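Local coordinates for protein transcription initiation factor IIB (Methanocaldococcus jannaschii, PDB 5O9J) that probably excises itself from its host transcription factor by protein splicing, being a mini-intein with the HINT fold, at residues 11-17 against 50-55; 28-33 against 70-74; 76-80 against 91-95; 95-99 against 180-184. All blocks are in the same frame, centred on the assembly; numbering follows the deposited sequence.

Contact 1 (11-17 against 50-55); sequences IIIKENG and KGIEVI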
# COMPACT_ATOMS: atom_id res chain seq x y z
N ILE A 11 6.33 -2.85 6.85
CA ILE A 11 5.10 -2.78 7.62
C ILE A 11 5.43 -2.99 9.08
O ILE A 11 6.40 -3.67 9.42
CB ILE A 11 4.06 -3.84 7.23
CG1 ILE A 11 4.71 -5.21 7.08
CG2 ILE A 11 3.35 -3.46 5.97
CD1 ILE A 11 3.75 -6.28 6.61
N ILE A 12 4.59 -2.43 9.93
CA ILE A 12 4.75 -2.55 11.36
C ILE A 12 3.74 -3.57 11.82
O ILE A 12 2.55 -3.40 11.63
CB ILE A 12 4.54 -1.17 12.07
CG1 ILE A 12 5.60 -0.17 11.62
CG2 ILE A 12 4.58 -1.34 13.58
CD1 ILE A 12 5.21 1.30 11.81
N ILE A 13 4.22 -4.66 12.42
CA ILE A 13 3.31 -5.76 12.75
C ILE A 13 3.41 -6.24 14.18
O ILE A 13 4.37 -5.95 14.89
CB ILE A 13 3.55 -6.99 11.85
CG1 ILE A 13 4.97 -7.54 12.05
CG2 ILE A 13 3.33 -6.65 10.39
CD1 ILE A 13 5.24 -8.84 11.30
N LYS A 14 2.38 -6.98 14.58
CA LYS A 14 2.43 -7.86 15.74
C LYS A 14 2.33 -9.30 15.26
O LYS A 14 1.34 -9.67 14.62
CB LYS A 14 1.29 -7.57 16.72
CG LYS A 14 1.63 -6.64 17.84
CD LYS A 14 0.61 -6.82 18.95
CE LYS A 14 0.57 -5.65 19.89
NZ LYS A 14 -0.44 -5.87 20.96
N GLU A 15 3.35 -10.11 15.55
CA GLU A 15 3.33 -11.53 15.16
C GLU A 15 3.27 -12.41 16.41
O GLU A 15 4.10 -12.26 17.32
CB GLU A 15 4.54 -11.88 14.30
CG GLU A 15 4.51 -13.30 13.72
CD GLU A 15 5.67 -13.58 12.78
OE1 GLU A 15 6.67 -12.82 12.82
OE2 GLU A 15 5.59 -14.55 12.00
N ASN A 16 2.30 -13.32 16.44
CA ASN A 16 2.04 -14.18 17.60
C ASN A 16 2.10 -13.44 18.93
O ASN A 16 2.48 -14.02 19.95
CB ASN A 16 3.04 -15.35 17.63
CG ASN A 16 2.81 -16.32 16.50
OD1 ASN A 16 1.69 -16.44 15.99
ND2 ASN A 16 3.87 -17.02 16.09
N GLY A 17 1.75 -12.16 18.90
CA GLY A 17 1.75 -11.35 20.11
C GLY A 17 2.91 -10.38 20.29
O GLY A 17 2.96 -9.70 21.31
N LYS A 50 -2.86 -16.65 11.26
CA LYS A 50 -3.27 -16.51 12.65
C LYS A 50 -2.24 -15.72 13.46
O LYS A 50 -1.04 -15.92 13.31
CB LYS A 50 -3.46 -17.89 13.29
CG LYS A 50 -4.53 -18.76 12.66
CD LYS A 50 -5.91 -18.14 12.73
CE LYS A 50 -6.91 -19.11 13.35
NZ LYS A 50 -8.33 -18.66 13.26
N GLY A 51 -2.72 -14.82 14.31
CA GLY A 51 -1.85 -14.13 15.25
C GLY A 51 -1.01 -13.03 14.63
O GLY A 51 0.04 -12.67 15.16
N ILE A 52 -1.46 -12.50 13.50
CA ILE A 52 -0.77 -11.38 12.88
C ILE A 52 -1.64 -10.14 12.83
O ILE A 52 -2.81 -10.19 12.44
CB ILE A 52 -0.29 -11.74 11.48
CG1 ILE A 52 0.85 -12.76 11.59
CG2 ILE A 52 0.17 -10.49 10.73
CD1 ILE A 52 1.71 -12.86 10.39
N GLU A 53 -1.05 -9.02 13.24
CA GLU A 53 -1.74 -7.74 13.24
C GLU A 53 -0.88 -6.69 12.55
O GLU A 53 0.34 -6.71 12.67
CB GLU A 53 -2.08 -7.32 14.67
CG GLU A 53 -2.80 -8.38 15.49
CD GLU A 53 -3.38 -7.84 16.78
OE1 GLU A 53 -2.82 -6.87 17.35
OE2 GLU A 53 -4.42 -8.37 17.23
N VAL A 54 -1.53 -5.77 11.84
CA VAL A 54 -0.81 -4.69 11.18
C VAL A 54 -1.39 -3.34 11.61
O VAL A 54 -2.54 -3.27 12.06
CB VAL A 54 -0.87 -4.84 9.65
CG1 VAL A 54 -2.27 -4.54 9.13
CG2 VAL A 54 0.18 -3.97 8.96
N ILE A 55 -0.59 -2.28 11.50
CA ILE A 55 -1.10 -0.94 11.79
C ILE A 55 -2.06 -0.52 10.70
O ILE A 55 -1.73 -0.55 9.52
CB ILE A 55 0.02 0.11 11.90
CG1 ILE A 55 0.91 -0.18 13.11
CG2 ILE A 55 -0.58 1.52 12.01
CD1 ILE A 55 0.14 -0.20 14.44
O HOH W 1 -2.97 -5.41 19.67
O HOH W 2 -0.35 -11.00 17.09
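Strands 11-15 and 52-55 run antiparallel, their axes 4.5 Å apart at closest and 151° between their directions. The methyl CG2 of Val54 is the clearest bump: it fits the hollow between two isoleucines of the facing strand, 4.3 Å from Ile11 CB and 4.4 Å from Ile13 CG2. On the same face Ile52 CG1 meets the stem of Glu15 at CG (4.3 Å), and helix 24-33 covers Ile52 through Leu27 and Ile31. Over the other face Lys14 CD lies 3.8 Å from Glu53 OE1; the charged ends stay apart, and water 1 bridges Lys14 NZ (2.9 Å) and Glu53 OE1 (2.7 Å). Paired hydrogen bonds Lys14 N to Glu53 O and Glu53 N to Lys14 O, both 2.8 Å, fix the register. At the turn, Asn16 N donates to Gly51 O (2.7 Å); a CB on Gly51, whose phi is 76°, would collide with Asn16 OD1. The result is the central strand pair of a four-stranded antiparallel sheet in the all-beta HINT fold of inteins.

Contact 2 (28-33 against 70-74); sequences IDKIIE and EVSRH. With GOL (glycerol), chain G.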
# COMPACT_ATOMS: atom_id res chain seq x y z
N ILE A 28 5.12 -12.22 4.12
CA ILE A 28 4.09 -12.97 3.41
C ILE A 28 4.66 -14.23 2.75
O ILE A 28 4.00 -15.28 2.72
CB ILE A 28 3.39 -12.07 2.36
CG1 ILE A 28 2.48 -11.07 3.08
CG2 ILE A 28 2.59 -12.90 1.37
CD1 ILE A 28 1.76 -10.10 2.15
N ASP A 29 5.87 -14.13 2.22
CA ASP A 29 6.55 -15.31 1.70
C ASP A 29 6.72 -16.36 2.79
O ASP A 29 6.44 -17.53 2.56
CB ASP A 29 7.92 -14.94 1.12
CG ASP A 29 7.83 -14.42 -0.30
OD1 ASP A 29 6.75 -14.54 -0.92
OD2 ASP A 29 8.84 -13.89 -0.80
N LYS A 30 7.15 -15.93 3.97
CA LYS A 30 7.38 -16.85 5.08
C LYS A 30 6.09 -17.52 5.53
O LYS A 30 6.07 -18.72 5.82
CB LYS A 30 8.04 -16.12 6.25
CG LYS A 30 8.08 -16.92 7.54
CD LYS A 30 7.90 -16.02 8.76
CE LYS A 30 8.02 -16.81 10.05
NZ LYS A 30 7.21 -16.20 11.13
N ILE A 31 5.02 -16.74 5.59
CA ILE A 31 3.68 -17.24 5.94
C ILE A 31 3.16 -18.30 4.96
O ILE A 31 2.65 -19.35 5.36
CB ILE A 31 2.68 -16.09 5.97
CG1 ILE A 31 2.93 -15.17 7.17
CG2 ILE A 31 1.26 -16.61 6.05
CD1 ILE A 31 1.94 -14.03 7.20
N ILE A 32 3.26 -17.98 3.68
CA ILE A 32 2.75 -18.87 2.65
C ILE A 32 3.56 -20.16 2.62
O ILE A 32 3.01 -21.25 2.64
CB ILE A 32 2.75 -18.20 1.28
CG1 ILE A 32 1.67 -17.12 1.24
CG2 ILE A 32 2.51 -19.22 0.17
CD1 ILE A 32 1.67 -16.30 -0.05
N GLU A 33 4.88 -20.02 2.62
CA GLU A 33 5.77 -21.17 2.53
C GLU A 33 5.65 -22.10 3.75
O GLU A 33 6.06 -23.26 3.70
CB GLU A 33 7.21 -20.70 2.33
CG GLU A 33 7.42 -20.07 0.93
CD GLU A 33 8.59 -19.08 0.86
OE1 GLU A 33 9.36 -18.98 1.85
OE2 GLU A 33 8.74 -18.43 -0.20
N GLU A 70 -5.98 -12.91 6.15
CA GLU A 70 -5.26 -13.70 5.16
C GLU A 70 -4.22 -12.84 4.45
O GLU A 70 -4.29 -11.60 4.47
CB GLU A 70 -6.23 -14.33 4.15
CG GLU A 70 -7.07 -13.32 3.39
CD GLU A 70 -8.05 -13.94 2.40
OE1 GLU A 70 -8.58 -15.05 2.67
OE2 GLU A 70 -8.30 -13.30 1.35
N VAL A 71 -3.25 -13.49 3.82
CA VAL A 71 -2.26 -12.78 3.01
C VAL A 71 -2.24 -13.42 1.63
O VAL A 71 -2.68 -14.56 1.46
CB VAL A 71 -0.85 -12.83 3.62
CG1 VAL A 71 -0.84 -12.24 5.03
CG2 VAL A 71 -0.32 -14.25 3.63
N SER A 72 -1.72 -12.69 0.66
CA SER A 72 -1.66 -13.24 -0.68
C SER A 72 -0.56 -12.56 -1.49
O SER A 72 -0.04 -11.52 -1.09
CB SER A 72 -3.02 -13.11 -1.38
OG SER A 72 -3.28 -11.78 -1.79
N ARG A 73 -0.22 -13.18 -2.61
CA ARG A 73 0.77 -12.65 -3.53
C ARG A 73 0.37 -13.09 -4.94
O ARG A 73 -0.35 -14.08 -5.10
CB ARG A 73 2.17 -13.15 -3.20
CG ARG A 73 2.36 -14.66 -3.44
CD ARG A 73 3.73 -15.19 -3.01
NE ARG A 73 3.79 -16.65 -3.11
CZ ARG A 73 4.81 -17.40 -2.69
NH1 ARG A 73 5.86 -16.83 -2.12
NH2 ARG A 73 4.76 -18.72 -2.82
N HIS A 74 0.83 -12.35 -5.94
CA HIS A 74 0.68 -12.76 -7.34
C HIS A 74 1.83 -12.19 -8.14
O HIS A 74 2.42 -11.17 -7.75
CB HIS A 74 -0.67 -12.33 -7.91
CG HIS A 74 -0.94 -10.85 -7.84
ND1 HIS A 74 -0.62 -9.98 -8.86
CD2 HIS A 74 -1.51 -10.10 -6.87
CE1 HIS A 74 -0.97 -8.77 -8.52
NE2 HIS A 74 -1.51 -8.79 -7.32
C1 GOL G . 7.46 -14.40 -4.15
O1 GOL G . 6.86 -13.86 -2.99
C2 GOL G . 8.97 -14.45 -3.98
O2 GOL G . 9.33 -15.72 -3.46
C3 GOL G . 9.62 -14.28 -5.35
O3 GOL G . 10.90 -14.88 -5.34
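In this HINT-fold protein a helix packs across a sheet strand: helix 28-33 crosses strand 70-74 at 103° between directions, with axes 8.5 Å apart. Ile28, Ile31 and Ile32 share one rotamer, chi1 m and chi2 t, so their extended side chains reach the strand. Val71 is their common target: its CB lies 3.8 Å from Ile28 CG1, its CG2 3.7 Å from Ile31 CG2 and 4.2 Å from Ile32 CG1. Arg73 starts with chi1 p and then runs extended, chi2 and chi3 both t, which lifts its guanidinium alongside the helix, where Ile32 CD1 lies over one face. Asp29 CB points away, yet chi1 m brings the carboxylate into a salt-bridge network with Arg73 and Glu33. Glu45, on strand 44-48, takes Arg73 NE. Arg73 NH1 donates at 2.7 Å to Asp29 OD1, whose place is less sure because a glycerol, probably from the crystallisation liquor, is modelled too close to it; Glu33 OE2 stays a long 3.8 Å from Arg73 NH1.

Contact 3 (76-80 against 91-95); sequences VSEMF and RVTRS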
# COMPACT_ATOMS: atom_id res chain seq x y z
N VAL A 76 3.81 -10.15 -10.96
CA VAL A 76 3.55 -8.91 -11.67
C VAL A 76 4.75 -8.53 -12.52
O VAL A 76 5.90 -8.71 -12.11
CB VAL A 76 3.23 -7.75 -10.70
CG1 VAL A 76 1.80 -7.86 -10.22
CG2 VAL A 76 4.18 -7.76 -9.53
N SER A 77 4.48 -8.01 -13.71
CA SER A 77 5.52 -7.68 -14.67
C SER A 77 6.17 -6.33 -14.41
O SER A 77 7.39 -6.19 -14.42
CB SER A 77 4.95 -7.69 -16.09
OG SER A 77 5.65 -6.78 -16.92
N GLU A 78 5.33 -5.32 -14.18
CA GLU A 78 5.81 -3.95 -14.06
C GLU A 78 5.19 -3.21 -12.89
O GLU A 78 4.08 -3.52 -12.46
CB GLU A 78 5.52 -3.18 -15.34
CG GLU A 78 4.03 -3.06 -15.64
CD GLU A 78 3.69 -1.84 -16.48
OE1 GLU A 78 4.62 -1.23 -17.05
OE2 GLU A 78 2.49 -1.49 -16.55
N MET A 79 5.92 -2.24 -12.37
CA MET A 79 5.34 -1.30 -11.42
C MET A 79 5.81 0.09 -11.75
O MET A 79 6.90 0.27 -12.31
CB MET A 79 5.72 -1.66 -9.99
CG MET A 79 5.04 -2.91 -9.47
SD MET A 79 5.51 -3.16 -7.76
CE MET A 79 7.17 -2.50 -7.83
N PHE A 80 4.99 1.07 -11.41
CA PHE A 80 5.33 2.47 -11.64
C PHE A 80 6.03 3.02 -10.43
O PHE A 80 5.58 2.83 -9.31
CB PHE A 80 4.08 3.29 -11.94
CG PHE A 80 3.42 2.95 -13.25
CD1 PHE A 80 2.70 1.77 -13.39
CD2 PHE A 80 3.51 3.81 -14.33
CE1 PHE A 80 2.08 1.46 -14.59
CE2 PHE A 80 2.90 3.50 -15.54
CZ PHE A 80 2.19 2.32 -15.67
N ARG A 91 6.57 2.94 -5.19
CA ARG A 91 6.41 1.97 -6.27
C ARG A 91 5.07 1.25 -6.16
O ARG A 91 4.82 0.56 -5.17
CB ARG A 91 7.53 0.93 -6.25
CG ARG A 91 8.93 1.49 -6.40
CD ARG A 91 9.94 0.35 -6.35
NE ARG A 91 11.22 0.73 -6.91
CZ ARG A 91 12.05 -0.12 -7.52
NH1 ARG A 91 13.20 0.32 -8.01
NH2 ARG A 91 11.72 -1.40 -7.64
N VAL A 92 4.22 1.40 -7.17
CA VAL A 92 2.91 0.76 -7.13
C VAL A 92 2.52 0.16 -8.47
O VAL A 92 3.05 0.53 -9.51
CB VAL A 92 1.80 1.76 -6.70
CG1 VAL A 92 2.03 2.24 -5.29
CG2 VAL A 92 1.74 2.95 -7.65
N THR A 93 1.57 -0.77 -8.43
CA THR A 93 1.05 -1.35 -9.65
C THR A 93 0.09 -0.39 -10.33
O THR A 93 -0.33 0.62 -9.76
CB THR A 93 0.32 -2.67 -9.38
OG1 THR A 93 -0.79 -2.43 -8.51
CG2 THR A 93 1.27 -3.67 -8.72
N ARG A 94 -0.23 -0.72 -11.57
CA ARG A 94 -0.98 0.14 -12.47
C ARG A 94 -2.37 0.47 -11.95
O ARG A 94 -2.89 1.56 -12.19
CB ARG A 94 -1.06 -0.52 -13.85
CG ARG A 94 -2.45 -0.65 -14.43
CD ARG A 94 -2.40 -1.14 -15.86
NE ARG A 94 -1.52 -0.32 -16.69
CZ ARG A 94 -0.31 -0.71 -17.09
NH1 ARG A 94 0.16 -1.90 -16.72
NH2 ARG A 94 0.43 0.10 -17.84
N SER A 95 -2.97 -0.47 -11.23
CA SER A 95 -4.36 -0.33 -10.83
C SER A 95 -4.54 0.54 -9.59
O SER A 95 -5.58 0.45 -8.93
CB SER A 95 -4.96 -1.70 -10.56
OG SER A 95 -4.30 -2.33 -9.48
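Phe80 brings the rim of its ring up to the Arg94 guanidinium, CZ standing 3.6 Å from NH2 of Arg94; CE1 of the ring lies over one guanidinium face, whereas NH2 lies near the ring plane, so the geometry is not that of a cation over the ring's pi face. The contact closes the open end of the beta hairpin 79-84/88-92, just where the chain passes into Thr93-Arg94-Ser95-His96, which matches the TxxH motif of intein block B. Backbone evidence for the hairpin is the hydrogen-bonded antiparallel pair Phe80-Val92: Phe80 N reaches Val92 O at 2.8 Å and Val92 N reaches Phe80 O at 2.9 Å, with both side chains on one face. Met79 lies over the partner strand instead, its CE 3.8 Å from Arg91 CB and its CG 3.9 Å from Thr93 CG2. Thr93 CG2 also lies 4.5 Å from Val76 CG1, beyond the end of the ladder. Arg94 is held twice, since its NE forms a salt bridge with Asp112 in addition to the salt bridge to Glu78, just beyond the ends of the hairpin strands. In that pair Glu78 OE2 and Arg94 NH1 are a very short 2.4 Å apart, with an N-H...O angle of 125°.

Contact 4 (95-99 against 180-184); sequences SHSVF and VLHNA. Unlike the reference sequence in segment 180-184: Ala184 (reference Thr).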
# COMPACT_ATOMS: atom_id res chain seq x y z
N SER A 95 -2.97 -0.47 -11.23
CA SER A 95 -4.36 -0.33 -10.83
C SER A 95 -4.54 0.54 -9.59
O SER A 95 -5.58 0.45 -8.93
CB SER A 95 -4.96 -1.70 -10.56
OG SER A 95 -4.30 -2.33 -9.48
N HIS A 96 -3.55 1.35 -9.24
CA HIS A 96 -3.71 2.24 -8.09
C HIS A 96 -3.99 3.66 -8.54
O HIS A 96 -3.55 4.08 -9.60
CB HIS A 96 -2.48 2.22 -7.19
CG HIS A 96 -2.36 0.99 -6.36
ND1 HIS A 96 -1.74 -0.16 -6.80
CD2 HIS A 96 -2.81 0.71 -5.11
CE1 HIS A 96 -1.80 -1.08 -5.87
NE2 HIS A 96 -2.44 -0.58 -4.83
N SER A 97 -4.72 4.40 -7.71
CA SER A 97 -5.01 5.78 -8.02
C SER A 97 -4.54 6.68 -6.89
O SER A 97 -4.42 6.25 -5.74
CB SER A 97 -6.50 5.97 -8.28
OG SER A 97 -7.23 5.81 -7.08
N VAL A 98 -4.25 7.94 -7.22
CA VAL A 98 -3.75 8.89 -6.24
C VAL A 98 -4.39 10.25 -6.42
O VAL A 98 -4.68 10.67 -7.54
CB VAL A 98 -2.21 9.03 -6.33
CG1 VAL A 98 -1.53 7.77 -5.86
CG2 VAL A 98 -1.80 9.35 -7.76
N PHE A 99 -4.62 10.95 -5.31
CA PHE A 99 -5.21 12.28 -5.36
C PHE A 99 -4.34 13.22 -6.15
O PHE A 99 -3.17 13.42 -5.82
CB PHE A 99 -5.45 12.82 -3.96
CG PHE A 99 -6.72 12.33 -3.34
CD1 PHE A 99 -7.59 11.54 -4.07
CD2 PHE A 99 -7.06 12.68 -2.05
CE1 PHE A 99 -8.76 11.09 -3.52
CE2 PHE A 99 -8.25 12.24 -1.50
CZ PHE A 99 -9.09 11.43 -2.23
N VAL A 180 -1.12 8.33 -0.25
CA VAL A 180 -2.29 7.48 -0.02
C VAL A 180 -2.66 6.81 -1.33
O VAL A 180 -3.04 7.46 -2.31
CB VAL A 180 -3.48 8.28 0.52
CG1 VAL A 180 -4.65 7.34 0.77
CG2 VAL A 180 -3.08 8.99 1.80
N LEU A 181 -2.53 5.49 -1.36
CA LEU A 181 -2.75 4.73 -2.58
C LEU A 181 -4.11 4.05 -2.53
O LEU A 181 -4.37 3.23 -1.64
CB LEU A 181 -1.64 3.69 -2.77
CG LEU A 181 -0.18 4.18 -2.84
CD1 LEU A 181 -0.04 5.43 -3.71
CD2 LEU A 181 0.40 4.39 -1.45
N HIS A 182 -4.98 4.41 -3.47
CA HIS A 182 -6.30 3.80 -3.54
C HIS A 182 -6.34 2.69 -4.59
O HIS A 182 -5.88 2.88 -5.70
CB HIS A 182 -7.35 4.86 -3.87
CG HIS A 182 -7.37 6.03 -2.94
ND1 HIS A 182 -8.31 6.15 -1.92
CD2 HIS A 182 -6.59 7.12 -2.86
CE1 HIS A 182 -8.09 7.28 -1.27
NE2 HIS A 182 -7.06 7.89 -1.81
N ASN A 183 -6.89 1.53 -4.22
CA ASN A 183 -7.19 0.49 -5.21
C ASN A 183 -8.13 1.05 -6.26
O ASN A 183 -8.99 1.88 -5.96
CB ASN A 183 -7.81 -0.74 -4.56
CG ASN A 183 -6.86 -1.44 -3.60
OD1 ASN A 183 -5.65 -1.20 -3.61
ND2 ASN A 183 -7.41 -2.33 -2.77
N ALA A 184 -7.96 0.62 -7.51
CA ALA A 184 -8.73 1.21 -8.60
C ALA A 184 -8.84 0.27 -9.78
O ALA A 184 -9.00 -0.94 -9.61
CB ALA A 184 -8.11 2.54 -9.03
OXT ALA A 184 -8.77 0.71 -10.93
O HOH W 3 -4.11 9.79 -2.67
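This is a buried antiparallel strand pairing near the middle of the HINT fold, where strand 96-99 meets the C-terminal strand 180-183. Axes approach to 4.6 Å with 135° between directions, and the Ser97-His182 pair is fixed by hydrogen bonds Ser97 N to His182 O (2.8 Å) and His182 N to Ser97 O (3.0 Å). The ladder frays at both ends: Ala184 N to Ser95 O (2.8 Å, 116°) is weak, and at the other end water 3 joins Phe99 N (2.9 Å) to Val180 O (2.6 Å). On one face the Phe99 and His182 rings are nearly parallel, 27° between planes, but slid apart with centroids at 5.0 Å; His182 NE2 is hydrogen-bonded to Glu136. Leu181 CD1 packs on Val98 CG1 at 3.5 Å. His96 NE2 lies 3.5 Å from Asn183 OD1 and makes a weak hydrogen bond to the Tyr3 carbonyl, while Asn183 ND2 is hydrogen-bonded to Asn132. As in other inteins, His96 corresponds to the block B histidine and His182-Asn183 to the C-terminal pair, here with alanine replacing the native threonine. The pairing thus joins groups expected to act at both splice junctions, but Ala184 lacks the hydroxyl of threonine, the probable downstream nucleophile.

In the fold
The four contacts form two clusters joined by the chain running from strand 70-75 into 79-84. Contacts 1 and 2, centres 14 Å apart, interlock through the salt bridge Glu15 OE2 to Lys30 NZ (2.5 Å) and through Ile52 CD1 on Ile31 CD1 (3.4 Å). Contacts 3 and 4 have centres 11 Å apart, share Ser95 and touch where Val92 CG1 meets Leu181 CG at 3.8 Å. The probable splicing site belongs to this second cluster: Thr93 OG1 of contact 3 makes a weak hydrogen bond with His96 ND1 of contact 4. Contact 1 lies on the opposite side of the chain's centre from contact 4, nearest atoms about 11 Å apart; for contact 2 that gap is about 7 Å.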